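Local coordinates for ankyrin-repeat protein B (Legionella pneumophila, PDB 5K34), which probably recruits host proteins through its ankyrin repeats, as part of an F-box effector that hijacks the host ubiquitin-proteasome system, at residues Q38-S41 and Y42-N45. Sequence-based numbering, arbitrary orientation.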
loop_
_atom_site.group_PDB
_atom_site.type_symbol
_atom_site.label_atom_id
_atom_site.label_comp_id
_atom_site.label_asym_id
_atom_site.label_seq_id
_atom_site.Cartn_x
_atom_site.Cartn_y
_atom_site.Cartn_z
ATOM N N GLN A 38 -8.040 -3.943 5.976
ATOM C CA GLN A 38 -9.265 -3.345 6.488
ATOM C C GLN A 38 -8.950 -2.001 7.123
ATOM O O GLN A 38 -7.982 -1.843 7.872
ATOM C CB GLN A 38 -9.923 -4.288 7.499
ATOM C CG GLN A 38 -10.409 -5.613 6.894
ATOM C CD GLN A 38 -11.211 -5.459 5.594
ATOM O OE1 GLN A 38 -10.797 -5.936 4.502
ATOM N NE2 GLN A 38 -12.390 -4.835 5.692
ATOM N N THR A 39 -9.796 -1.026 6.840
ATOM C CA THR A 39 -9.562 0.349 7.271
ATOM C C THR A 39 -10.897 1.013 7.582
ATOM O O THR A 39 -11.953 0.335 7.534
ATOM C CB THR A 39 -8.717 1.118 6.224
ATOM O OG1 THR A 39 -8.450 2.424 6.718
ATOM C CG2 THR A 39 -9.428 1.179 4.874
ATOM N N ASN A 40 -10.891 2.289 7.920
ATOM C CA ASN A 40 -12.110 2.968 8.349
ATOM C C ASN A 40 -11.890 4.468 8.264
ATOM O O ASN A 40 -10.843 4.948 7.887
ATOM C CB ASN A 40 -12.492 2.528 9.778
ATOM C CG ASN A 40 -11.397 2.795 10.797
ATOM O OD1 ASN A 40 -10.595 3.725 10.670
ATOM N ND2 ASN A 40 -11.340 1.964 11.828
ATOM N N SER A 41 -12.946 5.197 8.666
ATOM C CA SER A 41 -12.989 6.644 8.676
ATOM C C SER A 41 -11.788 7.271 9.442
ATOM O O SER A 41 -11.149 8.202 9.017
ATOM C CB SER A 41 -14.361 7.071 9.271
ATOM O OG SER A 41 -14.384 8.426 9.438
ATOM N N TYR A 42 -11.554 6.710 10.606
ATOM C CA TYR A 42 -10.551 7.233 11.527
ATOM C C TYR A 42 -9.155 7.205 10.862
ATOM O O TYR A 42 -8.353 8.099 11.018
ATOM C CB TYR A 42 -10.528 6.433 12.849
ATOM C CG TYR A 42 -9.534 6.985 13.846
ATOM C CD1 TYR A 42 -9.823 8.135 14.602
ATOM C CD2 TYR A 42 -8.284 6.421 13.974
ATOM C CE1 TYR A 42 -8.887 8.655 15.492
ATOM C CE2 TYR A 42 -7.332 6.922 14.854
ATOM C CZ TYR A 42 -7.662 8.047 15.599
ATOM O OH TYR A 42 -6.698 8.572 16.471
ATOM N N HIS A 43 -8.924 6.118 10.110
ATOM C CA HIS A 43 -7.668 5.923 9.353
ATOM C C HIS A 43 -7.750 6.486 7.932
ATOM O O HIS A 43 -6.915 6.124 7.081
ATOM C CB HIS A 43 -7.311 4.454 9.382
ATOM C CG HIS A 43 -6.994 3.956 10.750
ATOM N ND1 HIS A 43 -6.044 4.558 11.561
ATOM C CD2 HIS A 43 -7.513 2.925 11.473
ATOM C CE1 HIS A 43 -5.978 3.909 12.712
ATOM N NE2 HIS A 43 -6.846 2.913 12.680
ATOM N N LEU A 44 -8.713 7.391 7.685
ATOM C CA LEU A 44 -8.863 8.086 6.421
ATOM C C LEU A 44 -9.119 7.118 5.242
ATOM O O LEU A 44 -8.857 7.483 4.088
ATOM C CB LEU A 44 -7.684 9.026 6.102
ATOM C CG LEU A 44 -7.280 10.007 7.212
ATOM C CD1 LEU A 44 -6.109 10.883 6.757
ATOM C CD2 LEU A 44 -8.419 10.767 7.914
ATOM N N ASN A 45 -9.575 5.895 5.569
ATOM C CA ASN A 45 -9.759 4.848 4.561
ATOM C C ASN A 45 -8.474 4.503 3.784
ATOM O O ASN A 45 -8.537 3.969 2.681
ATOM C CB ASN A 45 -10.932 5.159 3.607
ATOM C CG ASN A 45 -12.256 4.838 4.240
ATOM O OD1 ASN A 45 -13.235 5.666 4.072
ATOM N ND2 ASN A 45 -12.364 3.754 4.880
#
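Asn40 turns its amide toward the N-H groups of the turn that follows, and its OD1 accepts the backbone N-H of His43. The bond is 3.0 Å from His43 N to Asn40 OD1 and meets the carbonyl nearly end-on, at 172°. With chi1 at 58°, CG of Asn40 sits between its own N and C, which puts the amide on that side. The amide plane is nearly parallel to the imidazole but offset from it, 9° apart, with Asn40 OD1 3.3 Å from His43 CD2. Tyr42 CD2 lies 3.6 Å above the imidazole plane, near its margin; the imidazole also stacks with Trp11 and Tyr42 has a cation-pi contact with Arg8, both on helix 5-19. Thr39 and His43 point opposite ways where they meet, Thr39 OG1 3.5 Å from His43 CB, and that hydroxyl is hydrogen-bonded to the carbonyl of Arg46. Ser41 to Leu44 is a type I beta turn, closed by Leu44 N to Ser41 O at 2.9 Å. Asn45 N adds a 2.8 Å bond to Asn40 O. Asn40 thus satisfies N-H groups of His43 and Asn45 through its two carbonyl oxygens, which probably helps hold this exposed ankyrin-repeat loop in shape ahead of helix 48-54.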